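Long-range contacts in Zn-dependent hydrolase of metallo-beta-lactamase superfamily TM0207 (Thermotoga maritima, PDB 1VJN), which is probably a zinc-dependent hydrolase of the metallo-beta-lactamase superfamily: residues G85-G90 with V110-G115; G125-P130 with K158-L163; D194-V199 with V214-V219. All blocks are in the same frame, centred on the assembly; numbering follows the deposited sequence.

Contact 1 (G85-G90 with V110-G115); sequences GVKIKG and VFEGEG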
loop_
_atom_site.group_PDB
_atom_site.type_symbol
_atom_site.label_atom_id
_atom_site.label_comp_id
_atom_site.label_asym_id
_atom_site.label_seq_id
_atom_site.Cartn_x
_atom_site.Cartn_y
_atom_site.Cartn_z
ATOM N N GLY A 85 14.016 -4.982 13.170
ATOM C CA GLY A 85 13.248 -4.176 14.127
ATOM C C GLY A 85 11.920 -3.626 13.606
ATOM O O GLY A 85 11.280 -2.796 14.271
ATOM N N VAL A 86 11.500 -4.054 12.412
ATOM C CA VAL A 86 10.147 -3.746 11.913
ATOM C C VAL A 86 9.348 -5.036 11.942
ATOM O O VAL A 86 9.836 -6.074 11.496
ATOM C CB VAL A 86 10.177 -3.108 10.507
ATOM C CG1 VAL A 86 8.798 -3.060 9.864
ATOM C CG2 VAL A 86 10.736 -1.682 10.606
ATOM N N LYS A 87 8.151 -4.969 12.529
ATOM C CA LYS A 87 7.198 -6.079 12.513
ATOM C C LYS A 87 6.392 -6.043 11.201
ATOM O O LYS A 87 5.798 -5.014 10.834
ATOM C CB LYS A 87 6.245 -6.003 13.706
ATOM C CG LYS A 87 6.856 -6.421 15.036
ATOM C CD LYS A 87 6.131 -5.803 16.252
ATOM C CE LYS A 87 4.581 -6.032 16.233
ATOM N NZ LYS A 87 3.918 -5.797 17.583
ATOM N N ILE A 88 6.415 -7.149 10.476
ATOM C CA ILE A 88 5.646 -7.279 9.267
ATOM C C ILE A 88 4.721 -8.468 9.336
ATOM O O ILE A 88 5.098 -9.565 9.793
ATOM C CB ILE A 88 6.559 -7.446 8.059
ATOM C CG1 ILE A 88 7.534 -6.261 7.928
ATOM C CG2 ILE A 88 5.755 -7.575 6.839
ATOM C CD1 ILE A 88 8.845 -6.662 7.369
ATOM N N LYS A 89 3.537 -8.266 8.808
ATOM C CA LYS A 89 2.520 -9.276 8.817
ATOM C C LYS A 89 1.896 -9.376 7.444
ATOM O O LYS A 89 1.487 -8.365 6.879
ATOM C CB LYS A 89 1.477 -8.911 9.875
ATOM C CG LYS A 89 0.320 -9.917 9.970
ATOM C CD LYS A 89 -0.644 -9.636 11.142
ATOM C CE LYS A 89 -1.433 -10.912 11.450
ATOM N NZ LYS A 89 -2.470 -10.800 12.563
ATOM N N GLY A 90 1.811 -10.594 6.918
ATOM C CA GLY A 90 1.166 -10.890 5.644
ATOM C C GLY A 90 -0.148 -11.622 5.835
ATOM O O GLY A 90 -0.199 -12.631 6.555
ATOM N N VAL A 110 1.156 -5.673 6.432
ATOM C CA VAL A 110 1.041 -4.643 7.413
ATOM C C VAL A 110 2.439 -4.392 8.012
ATOM O O VAL A 110 3.114 -5.309 8.440
ATOM C CB VAL A 110 0.047 -5.046 8.488
ATOM C CG1 VAL A 110 -0.120 -3.945 9.501
ATOM C CG2 VAL A 110 -1.309 -5.356 7.867
ATOM N N PHE A 111 2.849 -3.146 8.037
ATOM C CA PHE A 111 4.150 -2.750 8.587
ATOM C C PHE A 111 3.917 -1.917 9.847
ATOM O O PHE A 111 3.158 -0.933 9.844
ATOM C CB PHE A 111 4.943 -1.966 7.552
ATOM C CG PHE A 111 4.944 -2.616 6.212
ATOM C CD1 PHE A 111 5.855 -3.619 5.922
ATOM C CD2 PHE A 111 4.030 -2.253 5.253
ATOM C CE1 PHE A 111 5.860 -4.227 4.709
ATOM C CE2 PHE A 111 4.024 -2.872 4.032
ATOM C CZ PHE A 111 4.921 -3.864 3.759
ATOM N N GLU A 112 4.557 -2.328 10.928
ATOM C CA GLU A 112 4.376 -1.683 12.219
ATOM C C GLU A 112 5.720 -1.123 12.615
ATOM O O GLU A 112 6.672 -1.877 12.793
ATOM C CB GLU A 112 3.848 -2.688 13.247
ATOM C CG GLU A 112 3.522 -2.095 14.615
ATOM C CD GLU A 112 2.516 -2.926 15.430
ATOM O OE1 GLU A 112 2.042 -3.990 14.961
ATOM O OE2 GLU A 112 2.175 -2.499 16.559
ATOM N N GLY A 113 5.804 0.201 12.695
ATOM C CA GLY A 113 7.078 0.862 12.951
ATOM C C GLY A 113 6.941 2.317 13.317
ATOM O O GLY A 113 6.182 3.054 12.691
ATOM N N GLU A 114 7.705 2.728 14.326
ATOM C CA GLU A 114 7.631 4.078 14.877
ATOM C C GLU A 114 6.243 4.405 15.410
ATOM O O GLU A 114 5.768 5.523 15.216
ATOM C CB GLU A 114 8.046 5.122 13.823
ATOM C CG GLU A 114 9.519 5.512 13.914
ATOM C CD GLU A 114 10.190 5.486 12.563
ATOM O OE1 GLU A 114 9.492 5.120 11.581
ATOM O OE2 GLU A 114 11.401 5.815 12.488
ATOM N N GLY A 115 5.609 3.441 16.080
ATOM C CA GLY A 115 4.194 3.569 16.455
ATOM C C GLY A 115 3.251 4.028 15.327
ATOM O O GLY A 115 2.331 4.806 15.557
#

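Contact 2 (G125-P130 with K158-L163); sequences GHVLTP and KEVADL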
loop_
_atom_site.group_PDB
_atom_site.type_symbol
_atom_site.label_atom_id
_atom_site.label_comp_id
_atom_site.label_asym_id
_atom_site.label_seq_id
_atom_site.Cartn_x
_atom_site.Cartn_y
_atom_site.Cartn_z
ATOM N N GLY A 125 -9.484 -7.541 -4.097
ATOM C CA GLY A 125 -10.565 -7.741 -5.047
ATOM C C GLY A 125 -11.927 -7.725 -4.434
ATOM O O GLY A 125 -12.933 -7.781 -5.163
ATOM N N HIS A 126 -12.004 -7.720 -3.105
ATOM C CA HIS A 126 -13.323 -7.820 -2.436
ATOM C C HIS A 126 -13.152 -7.051 -1.128
ATOM O O HIS A 126 -12.042 -6.814 -0.668
ATOM C CB HIS A 126 -13.728 -9.291 -2.123
ATOM C CG HIS A 126 -12.702 -10.009 -1.289
ATOM N ND1 HIS A 126 -12.543 -9.778 0.060
ATOM C CD2 HIS A 126 -11.705 -10.863 -1.635
ATOM C CE1 HIS A 126 -11.534 -10.495 0.520
ATOM N NE2 HIS A 126 -11.015 -11.174 -0.487
ATOM N N VAL A 127 -14.242 -6.605 -0.560
ATOM C CA VAL A 127 -14.182 -5.933 0.747
ATOM C C VAL A 127 -13.611 -6.943 1.736
ATOM O O VAL A 127 -13.989 -8.096 1.682
ATOM C CB VAL A 127 -15.592 -5.485 1.165
ATOM C CG1 VAL A 127 -15.637 -5.043 2.637
ATOM C CG2 VAL A 127 -16.086 -4.356 0.222
ATOM N N LEU A 128 -12.704 -6.562 2.615
ATOM C CA LEU A 128 -12.205 -7.499 3.654
ATOM C C LEU A 128 -13.304 -8.248 4.455
ATOM O O LEU A 128 -14.326 -7.679 4.787
ATOM C CB LEU A 128 -11.347 -6.762 4.683
ATOM C CG LEU A 128 -10.097 -6.093 4.093
ATOM C CD1 LEU A 128 -9.432 -5.144 5.065
ATOM C CD2 LEU A 128 -9.115 -7.100 3.628
ATOM N N THR A 129 -13.058 -9.508 4.790
ATOM C CA THR A 129 -13.983 -10.278 5.633
ATOM C C THR A 129 -13.752 -9.845 7.078
ATOM O O THR A 129 -12.688 -9.266 7.410
ATOM C CB THR A 129 -13.700 -11.799 5.533
ATOM O OG1 THR A 129 -12.382 -12.042 6.004
ATOM C CG2 THR A 129 -13.670 -12.317 4.083
ATOM N N PRO A 130 -14.699 -10.153 7.973
ATOM C CA PRO A 130 -14.460 -9.876 9.389
ATOM C C PRO A 130 -13.125 -10.474 9.926
ATOM O O PRO A 130 -12.450 -9.841 10.741
ATOM C CB PRO A 130 -15.683 -10.477 10.063
ATOM C CG PRO A 130 -16.766 -10.393 9.000
ATOM C CD PRO A 130 -16.024 -10.725 7.729
ATOM N N LYS A 158 -13.546 2.848 0.190
ATOM C CA LYS A 158 -13.909 3.651 1.369
ATOM C C LYS A 158 -14.453 2.756 2.504
ATOM O O LYS A 158 -14.200 3.011 3.674
ATOM C CB LYS A 158 -14.949 4.732 1.040
ATOM C CG LYS A 158 -15.162 5.732 2.165
ATOM C CD LYS A 158 -16.172 6.819 1.767
ATOM C CE LYS A 158 -16.388 7.839 2.878
ATOM N NZ LYS A 158 -16.540 7.143 4.176
ATOM N N GLU A 159 -15.233 1.744 2.151
ATOM C CA GLU A 159 -15.783 0.793 3.138
ATOM C C GLU A 159 -14.654 0.062 3.915
ATOM O O GLU A 159 -14.655 -0.017 5.159
ATOM C CB GLU A 159 -16.670 -0.182 2.393
ATOM C CG GLU A 159 -17.619 -0.981 3.241
ATOM C CD GLU A 159 -18.520 -1.896 2.409
ATOM O OE1 GLU A 159 -18.772 -1.606 1.198
ATOM O OE2 GLU A 159 -18.977 -2.924 2.984
ATOM N N VAL A 160 -13.671 -0.405 3.161
ATOM C CA VAL A 160 -12.462 -1.003 3.715
ATOM C C VAL A 160 -11.680 0.003 4.548
ATOM O O VAL A 160 -11.242 -0.300 5.655
ATOM C CB VAL A 160 -11.550 -1.585 2.589
ATOM C CG1 VAL A 160 -10.192 -1.974 3.106
ATOM C CG2 VAL A 160 -12.189 -2.806 1.957
ATOM N N ALA A 161 -11.494 1.214 4.033
ATOM C CA ALA A 161 -10.827 2.246 4.843
ATOM C C ALA A 161 -11.536 2.444 6.161
ATOM O O ALA A 161 -10.893 2.555 7.188
ATOM C CB ALA A 161 -10.753 3.520 4.118
ATOM N N ASP A 162 -12.866 2.503 6.139
ATOM C CA ASP A 162 -13.644 2.597 7.370
ATOM C C ASP A 162 -13.514 1.375 8.274
ATOM O O ASP A 162 -13.451 1.519 9.497
ATOM C CB ASP A 162 -15.124 2.827 7.055
ATOM C CG ASP A 162 -15.392 4.186 6.375
ATOM O OD1 ASP A 162 -14.465 5.039 6.279
ATOM O OD2 ASP A 162 -16.516 4.476 5.890
ATOM N N LEU A 163 -13.499 0.171 7.699
ATOM C CA LEU A 163 -13.333 -1.012 8.512
ATOM C C LEU A 163 -12.014 -1.010 9.284
ATOM O O LEU A 163 -11.916 -1.629 10.322
ATOM C CB LEU A 163 -13.396 -2.296 7.665
ATOM C CG LEU A 163 -14.816 -2.682 7.211
ATOM C CD1 LEU A 163 -14.812 -3.728 6.134
ATOM C CD2 LEU A 163 -15.684 -3.133 8.411
#

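Contact 3 (D194-V199 with V214-V219); sequences DSYERV and VVVMEV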
loop_
_atom_site.group_PDB
_atom_site.type_symbol
_atom_site.label_atom_id
_atom_site.label_comp_id
_atom_site.label_asym_id
_atom_site.label_seq_id
_atom_site.Cartn_x
_atom_site.Cartn_y
_atom_site.Cartn_z
ATOM N N ASP A 194 -14.660 14.565 2.088
ATOM C CA ASP A 194 -14.933 15.994 2.240
ATOM C C ASP A 194 -13.769 16.879 1.763
ATOM O O ASP A 194 -13.953 18.051 1.371
ATOM C CB ASP A 194 -15.283 16.281 3.709
ATOM C CG ASP A 194 -16.620 15.628 4.136
ATOM O OD1 ASP A 194 -17.635 15.741 3.385
ATOM O OD2 ASP A 194 -16.746 14.992 5.219
ATOM N N SER A 195 -12.585 16.299 1.808
ATOM C CA SER A 195 -11.377 16.958 1.421
ATOM C C SER A 195 -10.346 15.911 1.000
ATOM O O SER A 195 -10.512 14.719 1.239
ATOM C CB SER A 195 -10.833 17.752 2.616
ATOM O OG SER A 195 -10.558 16.863 3.702
ATOM N N TYR A 196 -9.270 16.395 0.379
ATOM C CA TYR A 196 -8.101 15.609 0.008
ATOM C C TYR A 196 -6.936 16.556 -0.303
ATOM O O TYR A 196 -7.103 17.789 -0.376
ATOM C CB TYR A 196 -8.391 14.730 -1.209
ATOM C CG TYR A 196 -8.676 15.457 -2.513
ATOM C CD1 TYR A 196 -7.657 15.804 -3.364
ATOM C CD2 TYR A 196 -9.970 15.741 -2.906
ATOM C CE1 TYR A 196 -7.907 16.473 -4.555
ATOM C CE2 TYR A 196 -10.234 16.370 -4.092
ATOM C CZ TYR A 196 -9.197 16.731 -4.919
ATOM O OH TYR A 196 -9.429 17.373 -6.110
ATOM N N GLU A 197 -5.775 15.977 -0.510
ATOM C CA GLU A 197 -4.610 16.709 -0.792
ATOM C C GLU A 197 -3.878 15.986 -1.885
ATOM O O GLU A 197 -3.888 14.748 -1.947
ATOM C CB GLU A 197 -3.777 16.713 0.483
ATOM C CG GLU A 197 -2.689 17.727 0.620
ATOM C CD GLU A 197 -1.897 17.482 1.905
ATOM O OE1 GLU A 197 -2.435 17.780 3.010
ATOM O OE2 GLU A 197 -0.747 16.972 1.807
ATOM N N ARG A 198 -3.202 16.746 -2.736
ATOM C CA ARG A 198 -2.310 16.169 -3.727
ATOM C C ARG A 198 -0.884 16.519 -3.352
ATOM O O ARG A 198 -0.601 17.631 -2.912
ATOM C CB ARG A 198 -2.628 16.695 -5.123
ATOM C CG ARG A 198 -3.992 16.241 -5.636
ATOM C CD ARG A 198 -4.436 16.949 -6.946
ATOM N NE ARG A 198 -5.802 16.578 -7.366
ATOM C CZ ARG A 198 -6.144 15.488 -8.090
ATOM N NH1 ARG A 198 -5.238 14.605 -8.504
ATOM N NH2 ARG A 198 -7.427 15.284 -8.401
ATOM N N VAL A 199 0.006 15.543 -3.458
ATOM C CA VAL A 199 1.404 15.765 -3.250
ATOM C C VAL A 199 2.148 15.217 -4.453
ATOM O O VAL A 199 1.545 14.736 -5.417
ATOM C CB VAL A 199 1.922 15.077 -1.951
ATOM C CG1 VAL A 199 1.155 15.605 -0.756
ATOM C CG2 VAL A 199 1.820 13.524 -2.010
ATOM N N VAL A 214 -7.245 11.934 2.809
ATOM C CA VAL A 214 -6.941 11.273 1.567
ATOM C C VAL A 214 -5.794 12.034 0.857
ATOM O O VAL A 214 -5.859 13.252 0.661
ATOM C CB VAL A 214 -8.205 11.180 0.705
ATOM C CG1 VAL A 214 -7.869 10.591 -0.642
ATOM C CG2 VAL A 214 -9.255 10.341 1.399
ATOM N N VAL A 215 -4.720 11.322 0.539
ATOM C CA VAL A 215 -3.538 11.902 -0.096
ATOM C C VAL A 215 -3.316 11.213 -1.429
ATOM O O VAL A 215 -3.077 9.993 -1.465
ATOM C CB VAL A 215 -2.284 11.748 0.764
ATOM C CG1 VAL A 215 -1.018 12.223 -0.010
ATOM C CG2 VAL A 215 -2.437 12.527 2.046
ATOM N N VAL A 216 -3.373 12.007 -2.495
ATOM C CA VAL A 216 -3.156 11.571 -3.857
ATOM C C VAL A 216 -1.716 11.919 -4.213
ATOM O O VAL A 216 -1.338 13.090 -4.236
ATOM C CB VAL A 216 -4.100 12.295 -4.855
ATOM C CG1 VAL A 216 -3.935 11.734 -6.258
ATOM C CG2 VAL A 216 -5.521 12.152 -4.435
HETATM N N MSE A 217 -0.914 10.903 -4.460
HETATM C CA MSE A 217 0.490 11.072 -4.858
HETATM C C MSE A 217 0.578 11.043 -6.371
HETATM O O MSE A 217 -0.378 10.697 -7.040
HETATM C CB MSE A 217 1.348 9.953 -4.251
HETATM C CG MSE A 217 1.094 9.768 -2.771
HETATM SE SE MSE A 217 2.421 8.700 -1.768
HETATM C CE MSE A 217 4.059 9.799 -2.085
ATOM N N GLU A 218 1.745 11.418 -6.880
ATOM C CA GLU A 218 2.022 11.575 -8.304
ATOM C C GLU A 218 3.481 11.219 -8.568
ATOM O O GLU A 218 4.356 11.695 -7.863
ATOM C CB GLU A 218 1.788 13.035 -8.745
ATOM C CG GLU A 218 1.947 13.237 -10.240
ATOM C CD GLU A 218 2.187 14.684 -10.633
ATOM O OE1 GLU A 218 1.276 15.513 -10.409
ATOM O OE2 GLU A 218 3.282 14.980 -11.183
ATOM N N VAL A 219 3.746 10.388 -9.573
ATOM C CA VAL A 219 5.118 9.962 -9.853
ATOM C C VAL A 219 5.842 11.120 -10.533
ATOM O O VAL A 219 5.357 11.655 -11.519
ATOM C CB VAL A 219 5.197 8.676 -10.719
ATOM C CG1 VAL A 219 6.648 8.243 -10.896
ATOM C CG2 VAL A 219 4.403 7.549 -10.094
HETATM O O HOH W 1 -9.655 13.545 3.273
#

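Contact 1 (G85-G90 with V110-G115)
Residues 86-90 and 110-112 run antiparallel in the two arms of a beta hairpin, with Lys-87 facing Glu-112, Ile-88 facing Phe-111 and Lys-89 facing Val-110. Four backbone hydrogen bonds tie them. At the hydrogen-bonded pair Lys-89/Val-110 both bonds are firm: Val-110 N reaches Lys-89 O at 2.7 Å, and Lys-89 N reaches Val-110 O at 3.0 Å, each donor in the plane of its carbonyl. The pair Lys-87/Glu-112 is uneven. Glu-112 N approaches Lys-87 O nearly along the C=O axis at 3.0 Å, whereas the return bond from Lys-87 N to Glu-112 O is weak at 3.4 Å, so the ladder loosens toward Gly-113. Between them, at the non-hydrogen-bonded pair, the CA of Ile-88 makes a C-H...O contact with Val-110 O at 3.3 Å.

Apolar contact belongs to the face of Ile-88 and Phe-111, which lie alongside each other and point the same way; Ile-88 CG1 meets the ring at Phe-111 CD1, 3.7 Å off. Leu-25, Met-27, Ile-32 and Thr-54, from strands 22-27, 30-34 and 52-54, also touch this ring.

The face of Lys-87, Lys-89 and Glu-112 is mostly charged, with Val-110 buried beside them. Glu-112, with CG anti to its backbone N (chi1 -176°), extends beside Lys-87, whose chain bends at chi3 (52°) so that NZ ends 3.7 Å from Glu-112 OE1, a long salt bridge. Lys-117 pairs with Glu-112 OE2. The carboxylate thus sits between two lysines, which would probably stabilise its charged form, while the Ile-88/Phe-111 face is buried against strands of the other sheet.

Contact 2 (G125-P130 with K158-L163)
Val-127 and Leu-128, in the loop that leads into helix 130-136, lean on one side of helix 154-163 through apolar contacts, in which helix side chains also meet the loop backbone. The buried part centres on Val-160. Its two methyls divide the work: CG1, anti to the backbone N, meets Leu-128 CD1 at 3.8 Å, while CG2 fits against the loop backbone, 3.9 Å from Val-127 CA. Leu-128 and Val-160 cross at about a right angle, and Leu-128 also touches Val-133 and Ile-136 of helix 130-136.

On the solvent side Leu-163 and Glu-159 are exposed. Val-127 CG1 still touches Leu-163 CD1 at 3.8 Å, but the carboxylate of the extended Glu-159 stands slightly farther off, OE1 lying 4.0 Å from Val-127 CG2 in a van der Waals approach.

The loop is braced on its own account. His-126 takes the position between backbone N and carbonyl carbon (chi1 56°), which lets ND1 donate to Val-127 O at 2.7 Å in an almost straight bond; the oxygen lies in the ring plane, yet the donor stands well above the carbonyl plane. Its NE2 is hydrogen-bonded to Thr-93 O, so both ring nitrogens are engaged.

Thr-129 then serves as N-cap of helix 130-136. Loop and helix 154-163 belong to the layer flanking a sheet, consistent with the alpha-beta-beta-alpha fold of the metallo-beta-lactamase superfamily.

Contact 3 (D194-V199 with V214-V219)
A short parallel pairing, at Glu-197/Val-215 and Arg-198/Val-216, joins the two segments. Three backbone hydrogen bonds alternate in direction along it, all with the donor nearly on the C=O axis. Glu-197 N donates to Val-214 O at 3.0 Å, Val-216 N to Glu-197 O at 2.8 Å in an almost straight bond (176° at the hydrogen), and Val-199 N to Val-216 O at 2.9 Å. Both the N and the O of Glu-197 and of Val-216 are therefore used. The carbonyls of Val-214 and Val-216 also receive C-H...O contacts from the CA atoms of Tyr-196 and Arg-198. Before the first direct bond, water 1 extends the ladder: it donates to Ser-195 O at 2.5 Å and accepts from Val-214 N at 2.9 Å.

The charged side chains find weak partners outside the two segments. Glu-197 OE1 makes a long ion pair with Lys-213, and Arg-198 NH2 a similar one with Asp-187.

Side chains pack alongside the ladder. The aliphatic part of Arg-198 runs beside Val-216, bringing NH1 within 3.9 Å of Val-216 CG1. Apolar contact follows at Val-199, where chi1 -59° puts CG1 beside the backbone N and CG2 in the crowded position between N and the carbonyl carbon; CG2 meets Val-215 CG1 at 3.7 Å and also touches selenomethionine Met-217.

Strand 197-198 is one edge strand of the mixed sheet; strand 213-216 separates it from 168-172, where Val-215 hydrogen-bonds with Ile-169. Leu-190 of helix 187-190 touches Tyr-196, Arg-198, Val-214 and Val-216, while Met-217 reaches Trp-17 of strand 13-19.

How the contacts relate
Contacts 1 and 3 lie in the same mixed sheet, with their centres about 24 Å apart: contact 1 is an antiparallel hairpin near one edge, contact 3 the parallel pairing that ends the other. Contact 2 shares no element with either and joins a loop to a helix. Backbone bonds dominate both strand pairs, helped by a bridging water in contact 3, whereas contact 2 relies on branched aliphatic side chains. All three combine a buried apolar part with a charged or exposed rim, but the charges differ: contact 1 has a long salt bridge across its strands, contact 3 weak outside ion pairs, and in contact 2 the acid only touches methyls. None of the three touches another.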